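Local coordinates for occlusion-derived virus envelope protein E66 (Autographa californica nucleopolyhedrovirus, PDB 3VSN), which cleaves non-sulfated chondroitin as a polysaccharide lyase of the occlusion-derived virus envelope and is essential for oral infectivity in the insect host, at residues Thr168-Gly173 and Ser202-Arg206; Pro145-Met149 and Arg194-Pro198; Cys89-Asn93 and Val154-Thr158; Ser45-Glu51 and Ile256-Phe260. All coordinates share one frame; numbering follows the deposited sequence. Where two conformers were deposited one is given.

All four contacts lie in the alpha-helical part of the chain. Contacts 1 and 2 share helix 189-205: contact 2 is fully buried and pairs it with helix 138-154, whereas contact 1, about 10 Å away between centres and closer to the periphery, pairs it with helix 161-175 and is partly exposed. Contact 3, also peripheral but buried, is largely apolar and lacks direct hydrogen bonds between its segments. Contact 4, nearest the centre of the chain, is bridged by waters. Two salt bridges, R194 with E51 and E146 with K49, join contacts 2 and 4 into one charged cluster near the catalytic residues; contacts 1 and 3 lie away from them.

Contact 1 of 4, residues Thr168-Gly173 and Ser202-Arg206; sequences TRYWLG and SQMLR. Unlike the reference sequence in segment 202-206: M204 (reference Ile).
T168 and L205 form the close-packed inner side of this contact. CG2 of T168 lies 3.7 Å from CD1 of L205, the two side chains crossing at about a right angle. With chi1 at -63° the methyl of T168 stands anti to the backbone N and is turned to the leucine, while OG1 bonds back to A164 O within its own helix and to T152. L172 adds a lighter apolar touch, its CD1 4.2 Å from CB of S202. The partly exposed side is carried by two arginines that slide past each other in opposite directions, with CG of R169 3.9 Å from CG of R206 and their guanidinium planes 78° apart. Each reaches a backbone carbonyl of the other segment. NH2 of R206 donates to R169 O at 3.0 Å, in the carbonyl plane and on a lone pair; this oxygen also accepts the helical bond from G173 N. The extended R206 chain is steadied from its own segment, NH1 donating to OE1 of Q203 and to OG of S202, which also bonds to Y199 O of its own helix, so both terminal nitrogens, NH1 and NH2, are held. R169, bent at chi3, brings NH2 to 3.1 Å from L205 O, but above the carbonyl plane and with an N-H...O angle of 138°, a less direct grip. Behind the apolar side, helix 138-154 packs through P145 and F148 against helix 161-175, while L31 and E35 of helix 29-48 touch L205 on helix 189-205.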
loop_
_atom_site.group_PDB
_atom_site.type_symbol
_atom_site.label_atom_id
_atom_site.label_comp_id
_atom_site.label_asym_id
_atom_site.label_seq_id
_atom_site.Cartn_x
_atom_site.Cartn_y
_atom_site.Cartn_z
ATOM N N THR A 168 -7.522 27.036 -24.484
ATOM C CA THR A 168 -6.460 26.489 -23.632
ATOM C C THR A 168 -5.255 27.439 -23.557
ATOM O O THR A 168 -4.809 27.788 -22.464
ATOM C CB THR A 168 -6.039 25.074 -24.092
ATOM O OG1 THR A 168 -7.156 24.187 -23.957
ATOM C CG2 THR A 168 -4.879 24.539 -23.248
ATOM N N ARG A 169 -4.753 27.867 -24.715
ATOM C CA ARG A 169 -3.627 28.807 -24.775
ATOM C C ARG A 169 -3.913 30.078 -23.980
ATOM O O ARG A 169 -3.072 30.531 -23.203
ATOM C CB ARG A 169 -3.270 29.156 -26.226
ATOM C CG ARG A 169 -2.498 28.071 -26.962
ATOM C CD ARG A 169 -2.001 28.554 -28.318
ATOM N NE ARG A 169 -3.097 28.698 -29.271
ATOM C CZ ARG A 169 -3.438 27.784 -30.179
ATOM N NH1 ARG A 169 -4.459 28.019 -30.984
ATOM N NH2 ARG A 169 -2.763 26.642 -30.291
ATOM N N TYR A 170 -5.105 30.645 -24.158
ATOM C CA TYR A 170 -5.439 31.878 -23.460
ATOM C C TYR A 170 -5.675 31.694 -21.961
ATOM O O TYR A 170 -5.053 32.372 -21.149
ATOM C CB TYR A 170 -6.634 32.602 -24.087
ATOM C CG TYR A 170 -6.870 33.938 -23.415
ATOM C CD1 TYR A 170 -7.795 34.071 -22.379
ATOM C CD2 TYR A 170 -6.129 35.059 -23.788
ATOM C CE1 TYR A 170 -7.993 35.290 -21.750
ATOM C CE2 TYR A 170 -6.319 36.281 -23.164
ATOM C CZ TYR A 170 -7.247 36.391 -22.150
ATOM O OH TYR A 170 -7.431 37.605 -21.535
ATOM N N TRP A 171 -6.585 30.794 -21.601
ATOM C CA TRP A 171 -7.014 30.678 -20.208
ATOM C C TRP A 171 -5.997 30.051 -19.296
ATOM O O TRP A 171 -5.895 30.432 -18.124
ATOM C CB TRP A 171 -8.382 30.013 -20.104
ATOM C CG TRP A 171 -9.465 30.946 -20.585
ATOM C CD1 TRP A 171 -10.144 30.911 -21.801
ATOM C CD2 TRP A 171 -9.989 32.128 -19.887
ATOM N NE1 TRP A 171 -11.040 31.947 -21.892
ATOM C CE2 TRP A 171 -10.998 32.716 -20.778
ATOM C CE3 TRP A 171 -9.738 32.733 -18.655
ATOM C CZ2 TRP A 171 -11.712 33.856 -20.430
ATOM C CZ3 TRP A 171 -10.465 33.881 -18.315
ATOM C CH2 TRP A 171 -11.428 34.428 -19.182
ATOM N N LEU A 172 -5.217 29.110 -19.819
ATOM C CA LEU A 172 -4.127 28.538 -19.031
ATOM C C LEU A 172 -2.960 29.517 -18.969
ATOM O O LEU A 172 -2.225 29.538 -17.988
ATOM C CB LEU A 172 -3.698 27.159 -19.549
ATOM C CG LEU A 172 -4.749 26.039 -19.475
ATOM C CD1 LEU A 172 -4.085 24.678 -19.625
ATOM C CD2 LEU A 172 -5.553 26.084 -18.179
ATOM N N GLY A 173 -2.813 30.339 -20.008
ATOM C CA GLY A 173 -1.854 31.445 -19.986
ATOM C C GLY A 173 -2.089 32.354 -18.793
ATOM O O GLY A 173 -1.141 32.855 -18.187
ATOM N N SER A 202 0.136 23.144 -22.819
ATOM C CA SER A 202 -0.219 24.514 -23.214
ATOM C C SER A 202 0.942 25.216 -23.923
ATOM O O SER A 202 0.727 25.955 -24.885
ATOM C CB SER A 202 -0.731 25.343 -22.027
ATOM O OG SER A 202 0.312 25.706 -21.138
ATOM N N GLN A 203 2.165 24.965 -23.458
ATOM C CA GLN A 203 3.364 25.503 -24.105
ATOM C C GLN A 203 3.617 24.891 -25.485
ATOM O O GLN A 203 4.070 25.580 -26.405
ATOM C CB GLN A 203 4.591 25.346 -23.206
ATOM C CG GLN A 203 4.651 26.325 -22.044
ATOM C CD GLN A 203 4.970 27.747 -22.477
ATOM O OE1 GLN A 203 4.087 28.497 -22.898
ATOM N NE2 GLN A 203 6.235 28.128 -22.361
ATOM N N MET A 204 3.315 23.603 -25.632
ATOM C CA MET A 204 3.420 22.936 -26.928
ATOM C C MET A 204 2.420 23.524 -27.926
ATOM O O MET A 204 2.743 23.701 -29.105
ATOM C CB MET A 204 3.207 21.431 -26.784
ATOM C CG MET A 204 4.285 20.731 -25.971
ATOM S SD MET A 204 3.891 18.995 -25.702
ATOM C CE MET A 204 4.356 18.304 -27.286
ATOM N N LEU A 205 1.217 23.838 -27.444
ATOM C CA LEU A 205 0.196 24.500 -28.265
ATOM C C LEU A 205 0.636 25.888 -28.738
ATOM O O LEU A 205 0.242 26.331 -29.820
ATOM C CB LEU A 205 -1.131 24.604 -27.510
ATOM C CG LEU A 205 -1.962 23.332 -27.318
ATOM C CD1 LEU A 205 -3.137 23.648 -26.410
ATOM C CD2 LEU A 205 -2.448 22.760 -28.646
ATOM N N ARG A 206 1.447 26.561 -27.921
ATOM C CA ARG A 206 2.010 27.871 -28.261
ATOM C C ARG A 206 3.205 27.763 -29.214
ATOM O O ARG A 206 3.729 28.776 -29.677
ATOM C CB ARG A 206 2.407 28.637 -26.992
ATOM C CG ARG A 206 1.232 29.012 -26.103
ATOM C CD ARG A 206 1.652 29.800 -24.873
ATOM N NE ARG A 206 0.542 29.873 -23.929
ATOM C CZ ARG A 206 0.389 29.069 -22.879
ATOM N NH1 ARG A 206 1.296 28.143 -22.600
ATOM N NH2 ARG A 206 -0.672 29.204 -22.098
#

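Contact 2 of 4, residues Pro145-Met149 and Arg194-Pro198; sequences PEVFM and RMGVP
E146 and R194 meet side-on, their chains crossing at about a right angle while the carboxylate and guanidinium planes lie nearly coplanar, 22° apart. NE of R194 donates to OE2 of E146 at 2.7 Å, and NH2 donates to OE1 at 2.8 Å. Both bonds are nearly straight and arrive on the syn side of the carboxylate, so the bidentate salt bridge fixes the rotation of both groups. R194 can offer this edge because its chain folds at chi2 (-71°) and chi3. A water donates to OE2 of E146 and to R194 O, tying the same carboxylate to the opposing backbone. The apolar part is built on the two prolines, CB of P145 lying 3.7 Å from CG of P198. The P145 carbonyl also comes close to that ring, its O 3.5 Å from CB of P198. M149, extended throughout, brings SD to 3.6 Å from CA of P198, and its CE ends 3.8 Å from CG1 of V197, whose side chain it crosses nearly perpendicularly. The short helical segments run in similar directions, 29° apart with axes 9.3 Å from each other. K49 and E51 extend the salt bridge into a largely buried charge network, pairing with E146 and R194 respectively. Helix-on-helix packing of this kind belongs to the alpha/alpha toroid of the lyase; at its charged end R194 lies about 6 Å, side chain to side chain, from the catalytic N191.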
loop_
_atom_site.group_PDB
_atom_site.type_symbol
_atom_site.label_atom_id
_atom_site.label_comp_id
_atom_site.label_asym_id
_atom_site.label_seq_id
_atom_site.Cartn_x
_atom_site.Cartn_y
_atom_site.Cartn_z
ATOM N N PRO A 145 -7.254 22.851 -15.222
ATOM C CA PRO A 145 -6.330 22.767 -16.358
ATOM C C PRO A 145 -6.333 21.397 -17.046
ATOM O O PRO A 145 -6.127 21.318 -18.258
ATOM C CB PRO A 145 -4.971 23.063 -15.723
ATOM C CG PRO A 145 -5.306 23.938 -14.562
ATOM C CD PRO A 145 -6.563 23.325 -14.008
ATOM N N GLU A 146 -6.588 20.338 -16.277
ATOM C CA GLU A 146 -6.751 18.990 -16.833
ATOM C C GLU A 146 -7.977 18.881 -17.744
ATOM O O GLU A 146 -7.959 18.127 -18.719
ATOM C CB GLU A 146 -6.787 17.936 -15.717
ATOM C CG GLU A 146 -5.437 17.739 -15.036
ATOM C CD GLU A 146 -5.492 16.906 -13.761
ATOM O OE1 GLU A 146 -6.594 16.657 -13.221
ATOM O OE2 GLU A 146 -4.411 16.503 -13.286
ATOM N N VAL A 147 -9.030 19.638 -17.432
ATOM C CA VAL A 147 -10.231 19.693 -18.279
ATOM C C VAL A 147 -9.891 20.272 -19.654
ATOM O O VAL A 147 -10.231 19.681 -20.682
ATOM C CB VAL A 147 -11.369 20.510 -17.624
ATOM C CG1 VAL A 147 -12.552 20.655 -18.570
ATOM C CG2 VAL A 147 -11.816 19.851 -16.329
ATOM N N PHE A 148 -9.206 21.416 -19.658
ATOM C CA PHE A 148 -8.754 22.055 -20.894
ATOM C C PHE A 148 -7.951 21.079 -21.747
ATOM O O PHE A 148 -8.211 20.929 -22.945
ATOM C CB PHE A 148 -7.913 23.298 -20.588
ATOM C CG PHE A 148 -8.727 24.521 -20.257
ATOM C CD1 PHE A 148 -9.068 25.433 -21.255
ATOM C CD2 PHE A 148 -9.142 24.771 -18.953
ATOM C CE1 PHE A 148 -9.814 26.564 -20.958
ATOM C CE2 PHE A 148 -9.888 25.902 -18.649
ATOM C CZ PHE A 148 -10.222 26.802 -19.655
ATOM N N MET A 149 -6.992 20.403 -21.113
ATOM C CA MET A 149 -6.123 19.463 -21.804
ATOM C C MET A 149 -6.890 18.271 -22.389
ATOM O O MET A 149 -6.738 17.957 -23.570
ATOM C CB MET A 149 -5.007 18.985 -20.870
ATOM C CG MET A 149 -4.023 18.037 -21.533
ATOM S SD MET A 149 -2.698 17.568 -20.415
ATOM C CE MET A 149 -1.674 16.604 -21.515
ATOM N N ARG A 194 0.828 17.571 -10.773
ATOM C CA ARG A 194 -0.419 17.682 -11.532
ATOM C C ARG A 194 -0.343 18.822 -12.546
ATOM O O ARG A 194 -0.622 18.625 -13.727
ATOM C CB ARG A 194 -1.614 17.905 -10.594
ATOM C CG ARG A 194 -1.888 16.776 -9.607
ATOM C CD ARG A 194 -2.435 15.519 -10.277
ATOM N NE ARG A 194 -3.801 15.686 -10.781
ATOM C CZ ARG A 194 -4.899 15.592 -10.035
ATOM N NH1 ARG A 194 -4.810 15.338 -8.736
ATOM N NH2 ARG A 194 -6.093 15.756 -10.588
ATOM N N MET A 195 0.062 20.000 -12.071
ATOM C CA MET A 195 0.101 21.233 -12.872
ATOM C C MET A 195 1.017 21.174 -14.091
ATOM O O MET A 195 0.690 21.719 -15.145
ATOM C CB MET A 195 0.529 22.409 -11.995
ATOM C CG MET A 195 -0.461 22.774 -10.906
ATOM S SD MET A 195 0.335 23.657 -9.551
ATOM C CE MET A 195 0.681 25.250 -10.293
ATOM N N GLY A 196 2.167 20.523 -13.944
ATOM C CA GLY A 196 3.164 20.486 -15.012
ATOM C C GLY A 196 2.703 19.823 -16.296
ATOM O O GLY A 196 3.181 20.169 -17.376
ATOM N N VAL A 197 1.776 18.871 -16.182
ATOM C CA VAL A 197 1.298 18.117 -17.344
ATOM C C VAL A 197 0.475 18.984 -18.320
ATOM O O VAL A 197 0.835 19.078 -19.498
ATOM C CB VAL A 197 0.539 16.827 -16.936
ATOM C CG1 VAL A 197 -0.007 16.110 -18.162
ATOM C CG2 VAL A 197 1.447 15.895 -16.140
ATOM N N PRO A 198 -0.625 19.616 -17.846
ATOM C CA PRO A 198 -1.339 20.520 -18.757
ATOM C C PRO A 198 -0.550 21.784 -19.098
ATOM O O PRO A 198 -0.719 22.325 -20.194
ATOM C CB PRO A 198 -2.620 20.870 -17.990
ATOM C CG PRO A 198 -2.310 20.586 -16.559
ATOM C CD PRO A 198 -1.374 19.416 -16.591
HETATM O O HOH W 1 -1.942 16.381 -14.646
#

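Contact 3 of 4, residues Cys89-Asn93 and Val154-Thr158; sequences CVRYN and VLNET
Apolar packing centres on V154, which is directed toward the last turn of helix 75-93. Its two methyls divide the work: CG2 lies 3.9 Å from CB of C89 and equally close to SG, while CG1 sits 4.0 Å from CB of N93. The split follows from chi1 of -54°, which sets CG1 anti to the carbonyl carbon and CG2 between the backbone N and that carbon. The ring of Y92 supplies the aromatic interactions. CD2 of L155 covers one face in a CH-pi contact, 4.1 Å from the ring centroid and offset toward the rim, the two side chains crossing at about a right angle. V154 O approaches the ring edge, 3.4 Å from CE2, and at the far end OH of Y92 reaches to 3.4 Å from CG2 of T158, the two side chains arriving from opposite directions. In the alpha/alpha toroid this contact sets the C-terminal part of one helix against the connection between two others, 138-154 and 161-175. Helix 103-119 also borders the site, touching Y92 and L155 through A106. Hydrogen bonding shapes the connection from within. A type I beta turn runs from L155 to T158, and L155 O accepts both T158 N and T158 OG1, the hydroxyl at 2.7 Å, in the carbonyl plane and on a lone pair. The same OG1 caps the N of H160 just before helix 161-175, coupling the turn to the start of the next helix.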
loop_
_atom_site.group_PDB
_atom_site.type_symbol
_atom_site.label_atom_id
_atom_site.label_comp_id
_atom_site.label_asym_id
_atom_site.label_seq_id
_atom_site.Cartn_x
_atom_site.Cartn_y
_atom_site.Cartn_z
ATOM N N CYS A 89 -14.706 12.832 -21.654
ATOM C CA CYS A 89 -13.616 12.798 -22.634
ATOM C C CYS A 89 -13.117 11.377 -22.848
ATOM O O CYS A 89 -12.902 10.953 -23.984
ATOM C CB CYS A 89 -12.446 13.682 -22.199
ATOM S SG CYS A 89 -12.771 15.450 -22.324
ATOM N N VAL A 90 -12.940 10.647 -21.749
ATOM C CA VAL A 90 -12.474 9.260 -21.800
ATOM C C VAL A 90 -13.493 8.377 -22.532
ATOM O O VAL A 90 -13.116 7.539 -23.358
ATOM C CB VAL A 90 -12.148 8.717 -20.385
ATOM C CG1 VAL A 90 -11.708 7.256 -20.436
ATOM C CG2 VAL A 90 -11.067 9.566 -19.723
ATOM N N ARG A 91 -14.777 8.589 -22.245
ATOM C CA ARG A 91 -15.870 7.894 -22.939
ATOM C C ARG A 91 -15.876 8.196 -24.436
ATOM O O ARG A 91 -16.021 7.290 -25.261
ATOM C CB ARG A 91 -17.231 8.265 -22.339
ATOM C CG ARG A 91 -17.480 7.742 -20.933
ATOM C CD ARG A 91 -18.960 7.808 -20.580
ATOM N NE ARG A 91 -19.750 6.929 -21.439
ATOM C CZ ARG A 91 -21.077 6.837 -21.424
ATOM N NH1 ARG A 91 -21.799 7.577 -20.589
ATOM N NH2 ARG A 91 -21.686 6.002 -22.255
ATOM N N TYR A 92 -15.726 9.473 -24.780
ATOM C CA TYR A 92 -15.679 9.903 -26.178
ATOM C C TYR A 92 -14.536 9.223 -26.937
ATOM O O TYR A 92 -14.669 8.876 -28.116
ATOM C CB TYR A 92 -15.516 11.425 -26.255
ATOM C CG TYR A 92 -15.498 11.952 -27.671
ATOM C CD1 TYR A 92 -16.688 12.232 -28.340
ATOM C CD2 TYR A 92 -14.295 12.153 -28.348
ATOM C CE1 TYR A 92 -16.679 12.711 -29.640
ATOM C CE2 TYR A 92 -14.277 12.626 -29.651
ATOM C CZ TYR A 92 -15.473 12.901 -30.290
ATOM O OH TYR A 92 -15.463 13.371 -31.580
ATOM N N ASN A 93 -13.419 9.040 -26.242
ATOM C CA ASN A 93 -12.187 8.533 -26.828
ATOM C C ASN A 93 -12.080 7.000 -26.810
ATOM O O ASN A 93 -11.207 6.427 -27.468
ATOM C CB ASN A 93 -10.998 9.179 -26.105
ATOM C CG ASN A 93 -9.659 8.780 -26.689
ATOM O OD1 ASN A 93 -8.911 8.015 -26.071
ATOM N ND2 ASN A 93 -9.338 9.304 -27.869
ATOM N N VAL A 154 -8.815 15.130 -27.001
ATOM C CA VAL A 154 -9.756 14.118 -27.512
ATOM C C VAL A 154 -10.592 14.615 -28.698
ATOM O O VAL A 154 -11.071 13.812 -29.502
ATOM C CB VAL A 154 -10.660 13.481 -26.422
ATOM C CG1 VAL A 154 -9.817 12.904 -25.291
ATOM C CG2 VAL A 154 -11.702 14.467 -25.896
ATOM N N LEU A 155 -10.744 15.935 -28.806
ATOM C CA LEU A 155 -11.496 16.545 -29.901
ATOM C C LEU A 155 -10.596 17.009 -31.052
ATOM O O LEU A 155 -11.052 17.736 -31.940
ATOM C CB LEU A 155 -12.345 17.721 -29.386
ATOM C CG LEU A 155 -13.464 17.446 -28.373
ATOM C CD1 LEU A 155 -14.243 18.719 -28.075
ATOM C CD2 LEU A 155 -14.407 16.348 -28.852
ATOM N N ASN A 156 -9.333 16.574 -31.051
ATOM C CA ASN A 156 -8.336 17.099 -31.991
ATOM C C ASN A 156 -8.592 16.827 -33.481
ATOM O O ASN A 156 -7.989 17.469 -34.335
ATOM C CB ASN A 156 -6.904 16.700 -31.589
ATOM C CG ASN A 156 -6.569 15.248 -31.913
ATOM O OD1 ASN A 156 -7.452 14.416 -32.130
ATOM N ND2 ASN A 156 -5.281 14.940 -31.929
ATOM N N GLU A 157 -9.486 15.892 -33.786
ATOM C CA GLU A 157 -9.827 15.605 -35.178
ATOM C C GLU A 157 -11.215 16.125 -35.566
ATOM O O GLU A 157 -11.723 15.832 -36.652
ATOM C CB GLU A 157 -9.658 14.113 -35.481
ATOM C CG GLU A 157 -8.198 13.679 -35.420
ATOM C CD GLU A 157 -7.963 12.275 -35.936
ATOM O OE1 GLU A 157 -8.808 11.390 -35.683
ATOM O OE2 GLU A 157 -6.917 12.061 -36.589
ATOM N N THR A 158 -11.800 16.929 -34.680
ATOM C CA THR A 158 -13.109 17.537 -34.910
ATOM C C THR A 158 -12.981 19.016 -35.299
ATOM O O THR A 158 -11.883 19.587 -35.280
ATOM C CB THR A 158 -14.006 17.461 -33.655
ATOM O OG1 THR A 158 -13.548 18.412 -32.683
ATOM C CG2 THR A 158 -14.006 16.054 -33.050
#

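Contact 4 of 4, residues Ser45-Glu51 and Ile256-Phe260; sequences SFSQKAE and INSYF
The backbones come closest at Q48 and F260, with CA atoms 5.2 Å apart, and again at A50 and N257, where the chain has left helix 29-48. K49 and F260 lie side by side, pointing the same way. The fully extended lysine runs over one ring face, its CG 3.7 Å from the centroid in a CH-pi contact, and its NZ is paired with E146 beyond the ring. S45 OG, also hydrogen-bonded to Y264 OH, stands at the ring edge, and CB of Q48 packs 3.8 Å from CB of F260. The Q48 amide meets the edge of the Y259 ring, the planes 78° apart, while its NE2 is held by N311 O. This joint ties helix 29-48, the first helix of the modelled chain, in the alpha/alpha toroid part, to the segment just after the catalytic Y254. Waters supply the polar links: one joins S45 OG, Q48 OE1 and F260 O, another joins Q48 O, I256 O and F260 N, and a third bridges Q48 OE1 to Y259 O. Farther along, CB of A50 packs 3.9 Å from I256 O, and a water connects E51 N with N257 O. OE1 of E51 is also engaged by Y138.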
loop_
_atom_site.group_PDB
_atom_site.type_symbol
_atom_site.label_atom_id
_atom_site.label_comp_id
_atom_site.label_asym_id
_atom_site.label_seq_id
_atom_site.Cartn_x
_atom_site.Cartn_y
_atom_site.Cartn_z
ATOM N N SER A 45 -4.233 5.563 -18.779
ATOM C CA SER A 45 -3.824 6.641 -17.877
ATOM C C SER A 45 -4.909 6.958 -16.850
ATOM O O SER A 45 -4.626 7.118 -15.663
ATOM C CB SER A 45 -3.473 7.899 -18.674
ATOM O OG SER A 45 -3.047 8.938 -17.811
ATOM N N PHE A 46 -6.149 7.035 -17.327
ATOM C CA PHE A 46 -7.316 7.287 -16.491
ATOM C C PHE A 46 -7.472 6.204 -15.419
ATOM O O PHE A 46 -7.849 6.502 -14.286
ATOM C CB PHE A 46 -8.558 7.347 -17.383
ATOM C CG PHE A 46 -9.755 7.999 -16.746
ATOM C CD1 PHE A 46 -9.693 9.306 -16.259
ATOM C CD2 PHE A 46 -10.967 7.322 -16.686
ATOM C CE1 PHE A 46 -10.813 9.907 -15.699
ATOM C CE2 PHE A 46 -12.092 7.918 -16.131
ATOM C CZ PHE A 46 -12.013 9.212 -15.637
ATOM N N SER A 47 -7.157 4.957 -15.772
ATOM C CA SER A 47 -7.223 3.841 -14.816
ATOM C C SER A 47 -6.206 3.978 -13.674
ATOM O O SER A 47 -6.367 3.361 -12.622
ATOM C CB SER A 47 -7.085 2.481 -15.526
ATOM O OG SER A 47 -5.736 2.173 -15.845
ATOM N N GLN A 48 -5.180 4.802 -13.884
ATOM C CA GLN A 48 -4.158 5.070 -12.871
ATOM C C GLN A 48 -4.472 6.296 -12.017
ATOM O O GLN A 48 -3.919 6.449 -10.928
ATOM C CB GLN A 48 -2.791 5.275 -13.525
ATOM C CG GLN A 48 -2.233 4.057 -14.240
ATOM C CD GLN A 48 -0.837 4.302 -14.779
ATOM O OE1 GLN A 48 -0.445 5.446 -15.029
ATOM N NE2 GLN A 48 -0.075 3.229 -14.958
ATOM N N LYS A 49 -5.348 7.166 -12.520
ATOM C CA LYS A 49 -5.621 8.460 -11.894
ATOM C C LYS A 49 -6.504 8.315 -10.657
ATOM O O LYS A 49 -7.629 7.820 -10.744
ATOM C CB LYS A 49 -6.269 9.414 -12.910
ATOM C CG LYS A 49 -6.436 10.840 -12.410
ATOM C CD LYS A 49 -7.082 11.728 -13.467
ATOM C CE LYS A 49 -6.968 13.197 -13.085
ATOM N NZ LYS A 49 -7.658 14.070 -14.079
ATOM N N ALA A 50 -5.987 8.766 -9.515
ATOM C CA ALA A 50 -6.670 8.611 -8.227
ATOM C C ALA A 50 -7.987 9.388 -8.142
ATOM O O ALA A 50 -9.008 8.837 -7.728
ATOM C CB ALA A 50 -5.741 8.998 -7.081
ATOM N N GLU A 51 -7.958 10.658 -8.539
ATOM C CA GLU A 51 -9.135 11.528 -8.459
ATOM C C GLU A 51 -9.832 11.595 -9.815
ATOM O O GLU A 51 -9.291 12.156 -10.775
ATOM C CB GLU A 51 -8.732 12.926 -7.971
ATOM C CG GLU A 51 -8.118 12.921 -6.574
ATOM C CD GLU A 51 -7.341 14.184 -6.229
ATOM O OE1 GLU A 51 -7.157 15.070 -7.096
ATOM O OE2 GLU A 51 -6.897 14.284 -5.069
ATOM N N ILE A 256 0.510 7.332 -4.793
ATOM C CA ILE A 256 -0.770 6.937 -5.390
ATOM C C ILE A 256 -1.474 8.111 -6.081
ATOM O O ILE A 256 -1.988 7.962 -7.196
ATOM C CB ILE A 256 -1.707 6.257 -4.361
ATOM C CG1 ILE A 256 -1.168 4.871 -3.977
ATOM C CG2 ILE A 256 -3.128 6.129 -4.906
ATOM C CD1 ILE A 256 -1.817 4.266 -2.745
ATOM N N ASN A 257 -1.473 9.273 -5.426
ATOM C CA ASN A 257 -2.195 10.450 -5.922
ATOM C C ASN A 257 -1.649 11.055 -7.210
ATOM O O ASN A 257 -2.409 11.600 -8.010
ATOM C CB ASN A 257 -2.250 11.538 -4.846
ATOM C CG ASN A 257 -3.491 11.445 -3.993
ATOM O OD1 ASN A 257 -4.608 11.659 -4.470
ATOM N ND2 ASN A 257 -3.306 11.124 -2.717
ATOM N N SER A 258 -0.337 10.955 -7.405
ATOM C CA SER A 258 0.279 11.593 -8.563
ATOM C C SER A 258 0.926 10.610 -9.536
ATOM O O SER A 258 1.482 11.020 -10.558
ATOM C CB SER A 258 1.262 12.684 -8.121
ATOM O OG SER A 258 0.563 13.794 -7.575
ATOM N N TYR A 259 0.809 9.312 -9.247
ATOM C CA TYR A 259 1.420 8.283 -10.099
ATOM C C TYR A 259 1.098 8.417 -11.591
ATOM O O TYR A 259 1.986 8.232 -12.428
ATOM C CB TYR A 259 1.081 6.866 -9.623
ATOM C CG TYR A 259 1.937 5.797 -10.270
ATOM C CD1 TYR A 259 1.572 5.223 -11.492
ATOM C CD2 TYR A 259 3.115 5.361 -9.666
ATOM C CE1 TYR A 259 2.359 4.251 -12.091
ATOM C CE2 TYR A 259 3.907 4.386 -10.256
ATOM C CZ TYR A 259 3.523 3.836 -11.466
ATOM O OH TYR A 259 4.304 2.871 -12.056
ATOM N N PHE A 260 -0.155 8.724 -11.925
ATOM C CA PHE A 260 -0.570 8.785 -13.328
ATOM C C PHE A 260 0.208 9.833 -14.138
ATOM O O PHE A 260 0.341 9.701 -15.353
ATOM C CB PHE A 260 -2.087 8.994 -13.461
ATOM C CG PHE A 260 -2.516 10.431 -13.366
ATOM C CD1 PHE A 260 -2.647 11.048 -12.129
ATOM C CD2 PHE A 260 -2.795 11.166 -14.516
ATOM C CE1 PHE A 260 -3.041 12.377 -12.039
ATOM C CE2 PHE A 260 -3.187 12.496 -14.431
ATOM C CZ PHE A 260 -3.309 13.100 -13.189
HETATM O O HOH W 2 -0.662 7.695 -16.744
HETATM O O HOH W 3 -2.444 8.512 -9.878
HETATM O O HOH W 4 2.168 6.915 -14.834
HETATM O O HOH W 5 -5.376 11.951 -9.070
#